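Local coordinates for HydG protein (Carboxydothermus hydrogenoformans, PDB 4RTB) that probably makes carbon monoxide and cyanide for [FeFe]-hydrogenase maturation, as a radical SAM enzyme that holds a [4Fe-4S] cluster and S-adenosylmethionine, at residues I47-Q52 with L62-I67; I79-A84 with F306-A311. All blocks are in the same frame, centred on the assembly; numbering follows the deposited sequence.

Interaction 1 of 2, residues I47-Q52 with L62-I67; sequences ISQIIQ and LIEAGI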
loop_
_atom_site.group_PDB
_atom_site.type_symbol
_atom_site.label_atom_id
_atom_site.label_comp_id
_atom_site.label_asym_id
_atom_site.label_seq_id
_atom_site.Cartn_x
_atom_site.Cartn_y
_atom_site.Cartn_z
ATOM N N ILE A 47 -1.088 -26.452 -14.662
ATOM C CA ILE A 47 -2.219 -25.536 -14.594
ATOM C C ILE A 47 -3.429 -26.252 -14.013
ATOM O O ILE A 47 -4.025 -25.779 -13.035
ATOM C CB ILE A 47 -2.572 -24.953 -15.976
ATOM C CG1 ILE A 47 -1.432 -24.067 -16.486
ATOM C CG2 ILE A 47 -3.871 -24.171 -15.909
ATOM C CD1 ILE A 47 -1.741 -23.366 -17.793
ATOM N N SER A 48 -3.738 -27.423 -14.571
ATOM C CA SER A 48 -4.884 -28.204 -14.124
ATOM C C SER A 48 -4.864 -28.377 -12.613
ATOM O O SER A 48 -5.820 -27.989 -11.931
ATOM C CB SER A 48 -4.913 -29.571 -14.809
ATOM O OG SER A 48 -5.021 -29.438 -16.215
ATOM N N GLN A 49 -3.757 -28.899 -12.086
ATOM C CA GLN A 49 -3.707 -29.212 -10.664
ATOM C C GLN A 49 -3.896 -27.920 -9.876
ATOM O O GLN A 49 -4.655 -27.890 -8.899
ATOM C CB GLN A 49 -2.401 -29.936 -10.290
ATOM C CG GLN A 49 -1.145 -29.081 -10.230
ATOM C CD GLN A 49 0.127 -29.899 -10.327
ATOM O OE1 GLN A 49 0.083 -31.114 -10.521
ATOM N NE2 GLN A 49 1.270 -29.234 -10.199
ATOM N N ILE A 50 -3.283 -26.838 -10.356
ATOM C CA ILE A 50 -3.396 -25.558 -9.675
ATOM C C ILE A 50 -4.862 -25.174 -9.602
ATOM O O ILE A 50 -5.365 -24.825 -8.530
ATOM C CB ILE A 50 -2.596 -24.447 -10.378
ATOM C CG1 ILE A 50 -1.108 -24.802 -10.412
ATOM C CG2 ILE A 50 -2.803 -23.117 -9.671
ATOM C CD1 ILE A 50 -0.256 -23.799 -11.158
ATOM N N ILE A 51 -5.553 -25.294 -10.734
ATOM C CA ILE A 51 -6.970 -24.959 -10.794
ATOM C C ILE A 51 -7.744 -25.766 -9.757
ATOM O O ILE A 51 -8.580 -25.215 -9.033
ATOM C CB ILE A 51 -7.553 -25.195 -12.202
ATOM C CG1 ILE A 51 -7.219 -24.008 -13.110
ATOM C CG2 ILE A 51 -9.057 -25.391 -12.137
ATOM C CD1 ILE A 51 -7.853 -24.074 -14.479
ATOM N N GLN A 52 -7.426 -27.055 -9.646
ATOM C CA GLN A 52 -8.109 -27.898 -8.674
ATOM C C GLN A 52 -7.839 -27.369 -7.270
ATOM O O GLN A 52 -8.761 -27.231 -6.461
ATOM C CB GLN A 52 -7.668 -29.357 -8.809
ATOM C CG GLN A 52 -8.002 -29.972 -10.161
ATOM C CD GLN A 52 -7.604 -31.430 -10.255
ATOM O OE1 GLN A 52 -7.825 -32.208 -9.327
ATOM N NE2 GLN A 52 -7.005 -31.808 -11.380
ATOM N N LEU A 62 4.812 -21.255 -4.019
ATOM C CA LEU A 62 5.495 -20.205 -4.773
ATOM C C LEU A 62 5.497 -20.464 -6.279
ATOM O O LEU A 62 5.096 -19.606 -7.074
ATOM C CB LEU A 62 6.936 -20.063 -4.275
ATOM C CG LEU A 62 7.445 -18.691 -3.822
ATOM C CD1 LEU A 62 8.809 -18.408 -4.434
ATOM C CD2 LEU A 62 6.457 -17.585 -4.161
ATOM N N ILE A 63 5.955 -21.655 -6.653
ATOM C CA ILE A 63 6.027 -22.075 -8.048
ATOM C C ILE A 63 4.667 -21.997 -8.743
ATOM O O ILE A 63 4.541 -21.411 -9.823
ATOM C CB ILE A 63 6.571 -23.523 -8.165
ATOM C CG1 ILE A 63 7.919 -23.665 -7.445
ATOM C CG2 ILE A 63 6.692 -23.940 -9.622
ATOM C CD1 ILE A 63 7.817 -24.172 -6.015
ATOM N N GLU A 64 3.651 -22.579 -8.110
ATOM C CA GLU A 64 2.313 -22.632 -8.689
ATOM C C GLU A 64 1.694 -21.241 -8.793
ATOM O O GLU A 64 0.888 -20.976 -9.684
ATOM C CB GLU A 64 1.413 -23.557 -7.864
ATOM C CG GLU A 64 2.144 -24.765 -7.288
ATOM C CD GLU A 64 1.211 -25.900 -6.909
ATOM O OE1 GLU A 64 0.986 -26.116 -5.699
ATOM O OE2 GLU A 64 0.714 -26.588 -7.827
ATOM N N ALA A 65 2.071 -20.360 -7.873
ATOM C CA ALA A 65 1.674 -18.960 -7.949
ATOM C C ALA A 65 2.315 -18.315 -9.171
ATOM O O ALA A 65 1.672 -17.550 -9.900
ATOM C CB ALA A 65 2.074 -18.217 -6.682
ATOM N N GLY A 66 3.587 -18.640 -9.390
ATOM C CA GLY A 66 4.322 -18.139 -10.536
ATOM C C GLY A 66 3.671 -18.539 -11.843
ATOM O O GLY A 66 3.484 -17.713 -12.740
ATOM N N ILE A 67 3.322 -19.818 -11.945
ATOM C CA ILE A 67 2.596 -20.334 -13.098
ATOM C C ILE A 67 1.242 -19.643 -13.242
ATOM O O ILE A 67 0.824 -19.297 -14.348
ATOM C CB ILE A 67 2.393 -21.855 -12.981
ATOM C CG1 ILE A 67 3.748 -22.555 -12.864
ATOM C CG2 ILE A 67 1.608 -22.389 -14.169
ATOM C CD1 ILE A 67 3.670 -23.926 -12.234
#
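E64 is the first residue of 62-67 to meet the other helix, and it does so along its stem: its CB lies 3.7 Å from I50 CD1, while its chain runs past that isoleucine in the opposite sense. The two side chains therefore lie alongside each other, and I50 CG1 is 3.6 Å from E64 OE2. The same I50 CD1 reaches the backbone as well, 3.4 Å from E64 O. At the far end the carboxylate comes up to the amide of Q49, the two planes almost perpendicular (83°). With 3.6 Å between Q49 NE2 and E64 OE2, this is a polar approach and not a hydrogen bond. The glutamate is buried, and its OE1 forms a salt bridge with K53 NZ, one turn beyond I50 on the first helix, which would probably favour the ionised carboxylate.

One turn further along, I67 completes the contact. Its CB is 3.8 Å from I50 CD1, a methyl carried here by an extended side chain (chi2 177°) that inserts between E64 and I67. I67 CG2 also meets I47 CG1 at 4.2 Å, making a looser apolar margin. This is a worked example of a steep helix pair, crossing at -106°, in which one isoleucine supplies most of the apolar contact and a glutamate lends its aliphatic stem.

Helix 23-39 covers another flank of 62-67, with V39 on I67; L62 rests on helix 257-275, and I51 turns toward helix 74-91.

Interaction 2 of 2, residues I79-A84 with F306-A311; sequences ILFWQA and FKKIVA
L80 has its CG opposite the backbone N (chi1 168°), whereas F81 has its CG opposite the carbonyl carbon (chi1 -66°), and these two choices let consecutive residues of helix 79-84 reach the same face of helix 306-311. Both converge on the methyl of A311. A311 CB sits 4.1 Å from L80 CG. The same methyl lies at the edge of the F81 ring, near its plane. A84, one turn on from L80, meets it more directly, with 3.7 Å from A84 CB to A311 CB. Small residues on both sides thus bring the backbones near at this end, where A84 CA and A311 CA are 5.1 Å apart.

Toward the other end the larger groups take over. F81 reaches obliquely to the main chain of the second helix, its CE1 3.9 Å from K308 N, and its CZ touches K307 CB at 4.0 Å. L80 CD2 meets K308 CG at 3.7 Å, the leucine crossing the lysine stem at about a right angle. Only the aliphatic base of K308 is used here: the chain then runs on, extended, to a salt bridge with D72 and hydrogen bonds to the carbonyls of A68 and N71, so that a buried ammonium group is well supplied with acceptors.

Helix 74-91 packs at 45° on helix 303-316, which makes the crossover of a beta-alpha-beta unit between the adjacent parallel strands 281-283 and 321-324, as in the barrel of radical SAM enzymes. Helix 330-339 lies beside it, with L339 on F81, while helix 43-56 packs against I79.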
loop_
_atom_site.group_PDB
_atom_site.type_symbol
_atom_site.label_atom_id
_atom_site.label_comp_id
_atom_site.label_asym_id
_atom_site.label_seq_id
_atom_site.Cartn_x
_atom_site.Cartn_y
_atom_site.Cartn_z
ATOM N N ILE A 79 -11.229 -18.629 -11.983
ATOM C CA ILE A 79 -11.200 -19.299 -10.684
ATOM C C ILE A 79 -10.249 -18.574 -9.724
ATOM O O ILE A 79 -10.510 -18.494 -8.518
ATOM C CB ILE A 79 -10.797 -20.798 -10.814
ATOM C CG1 ILE A 79 -10.897 -21.511 -9.461
ATOM C CG2 ILE A 79 -9.398 -20.954 -11.389
ATOM C CD1 ILE A 79 -12.291 -21.536 -8.871
ATOM N N LEU A 80 -9.163 -18.028 -10.266
ATOM C CA LEU A 80 -8.228 -17.239 -9.474
ATOM C C LEU A 80 -8.929 -16.029 -8.871
ATOM O O LEU A 80 -8.870 -15.806 -7.658
ATOM C CB LEU A 80 -7.040 -16.791 -10.328
ATOM C CG LEU A 80 -6.096 -15.727 -9.760
ATOM C CD1 LEU A 80 -5.369 -16.232 -8.523
ATOM C CD2 LEU A 80 -5.105 -15.279 -10.825
ATOM N N PHE A 81 -9.600 -15.261 -9.724
ATOM C CA PHE A 81 -10.312 -14.069 -9.279
ATOM C C PHE A 81 -11.397 -14.435 -8.277
ATOM O O PHE A 81 -11.568 -13.761 -7.258
ATOM C CB PHE A 81 -10.915 -13.322 -10.472
ATOM C CG PHE A 81 -9.889 -12.742 -11.406
ATOM C CD1 PHE A 81 -8.556 -12.660 -11.032
ATOM C CD2 PHE A 81 -10.257 -12.270 -12.655
ATOM C CE1 PHE A 81 -7.611 -12.125 -11.884
ATOM C CE2 PHE A 81 -9.314 -11.732 -13.515
ATOM C CZ PHE A 81 -7.990 -11.660 -13.128
ATOM N N TRP A 82 -12.121 -15.510 -8.574
ATOM C CA TRP A 82 -13.163 -16.018 -7.686
ATOM C C TRP A 82 -12.622 -16.259 -6.274
ATOM O O TRP A 82 -13.163 -15.739 -5.284
ATOM C CB TRP A 82 -13.750 -17.305 -8.268
ATOM C CG TRP A 82 -14.964 -17.813 -7.567
ATOM C CD1 TRP A 82 -16.216 -17.272 -7.596
ATOM C CD2 TRP A 82 -15.053 -18.985 -6.752
ATOM N NE1 TRP A 82 -17.076 -18.027 -6.839
ATOM C CE2 TRP A 82 -16.385 -19.087 -6.310
ATOM C CE3 TRP A 82 -14.131 -19.956 -6.347
ATOM C CZ2 TRP A 82 -16.821 -20.120 -5.484
ATOM C CZ3 TRP A 82 -14.563 -20.981 -5.527
ATOM C CH2 TRP A 82 -15.897 -21.057 -5.106
ATOM N N GLN A 83 -11.539 -17.028 -6.193
ATOM C CA GLN A 83 -10.889 -17.294 -4.913
ATOM C C GLN A 83 -10.411 -16.017 -4.228
ATOM O O GLN A 83 -10.550 -15.871 -3.012
ATOM C CB GLN A 83 -9.713 -18.250 -5.099
ATOM C CG GLN A 83 -10.017 -19.671 -4.672
ATOM C CD GLN A 83 -10.406 -19.766 -3.210
ATOM O OE1 GLN A 83 -9.854 -19.066 -2.362
ATOM N NE2 GLN A 83 -11.368 -20.633 -2.910
ATOM N N ALA A 84 -9.850 -15.098 -5.009
ATOM C CA ALA A 84 -9.365 -13.831 -4.471
ATOM C C ALA A 84 -10.488 -13.053 -3.784
ATOM O O ALA A 84 -10.335 -12.610 -2.638
ATOM C CB ALA A 84 -8.736 -12.993 -5.572
ATOM N N PHE A 306 -2.353 -7.047 -13.797
ATOM C CA PHE A 306 -2.382 -6.322 -12.529
ATOM C C PHE A 306 -3.377 -6.956 -11.555
ATOM O O PHE A 306 -3.036 -7.271 -10.401
ATOM C CB PHE A 306 -2.743 -4.855 -12.765
ATOM C CG PHE A 306 -2.322 -3.940 -11.656
ATOM C CD1 PHE A 306 -1.162 -4.185 -10.940
ATOM C CD2 PHE A 306 -3.086 -2.832 -11.326
ATOM C CE1 PHE A 306 -0.768 -3.342 -9.919
ATOM C CE2 PHE A 306 -2.702 -1.986 -10.305
ATOM C CZ PHE A 306 -1.539 -2.241 -9.599
ATOM N N LYS A 307 -4.607 -7.140 -12.036
ATOM C CA LYS A 307 -5.648 -7.808 -11.262
ATOM C C LYS A 307 -5.150 -9.176 -10.801
ATOM O O LYS A 307 -5.421 -9.602 -9.675
ATOM C CB LYS A 307 -6.931 -7.937 -12.088
ATOM C CG LYS A 307 -7.599 -6.598 -12.398
ATOM C CD LYS A 307 -8.251 -6.570 -13.783
ATOM C CE LYS A 307 -9.543 -7.372 -13.842
ATOM N NZ LYS A 307 -10.229 -7.205 -15.159
ATOM N N LYS A 308 -4.396 -9.846 -11.668
ATOM C CA LYS A 308 -3.758 -11.108 -11.307
ATOM C C LYS A 308 -2.757 -10.961 -10.159
ATOM O O LYS A 308 -2.670 -11.840 -9.298
ATOM C CB LYS A 308 -3.052 -11.716 -12.517
ATOM C CG LYS A 308 -3.843 -12.790 -13.223
ATOM C CD LYS A 308 -2.988 -13.463 -14.273
ATOM C CE LYS A 308 -3.633 -14.737 -14.764
ATOM N NZ LYS A 308 -2.795 -15.383 -15.806
ATOM N N ILE A 309 -1.999 -9.864 -10.144
ATOM C CA ILE A 309 -1.027 -9.664 -9.074
ATOM C C ILE A 309 -1.744 -9.455 -7.752
ATOM O O ILE A 309 -1.406 -10.098 -6.762
ATOM C CB ILE A 309 -0.084 -8.459 -9.297
ATOM C CG1 ILE A 309 0.239 -8.251 -10.773
ATOM C CG2 ILE A 309 1.209 -8.660 -8.521
ATOM C CD1 ILE A 309 1.104 -7.035 -11.030
ATOM N N VAL A 310 -2.733 -8.563 -7.724
ATOM C CA VAL A 310 -3.418 -8.291 -6.457
ATOM C C VAL A 310 -4.208 -9.518 -5.994
ATOM O O VAL A 310 -4.386 -9.735 -4.789
ATOM C CB VAL A 310 -4.362 -7.058 -6.547
ATOM C CG1 VAL A 310 -3.830 -6.050 -7.551
ATOM C CG2 VAL A 310 -5.790 -7.465 -6.894
ATOM N N ALA A 311 -4.652 -10.331 -6.950
ATOM C CA ALA A 311 -5.392 -11.545 -6.629
ATOM C C ALA A 311 -4.467 -12.561 -5.982
ATOM O O ALA A 311 -4.748 -13.069 -4.895
ATOM C CB ALA A 311 -6.034 -12.128 -7.874
#

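In the fold
From the N terminus, interaction 1 closes first, folding helix 43-56 against helix 62-70 across the five-residue link 57-61. The chain then turns into helix 74-91, where interaction 2 opens, and that contact closes only after 221 residues that include several barrel strands. The two are in series, neither nested nor crossed. They nevertheless touch, I51 packing on I79, and their centres are about 13 Å apart. A polar tie from K308 also reaches the chain that follows 62-67. Together they tie helices 43-56, 62-70 and 74-91 to one another and to helix 303-316, between strands 281-283 and 321-324.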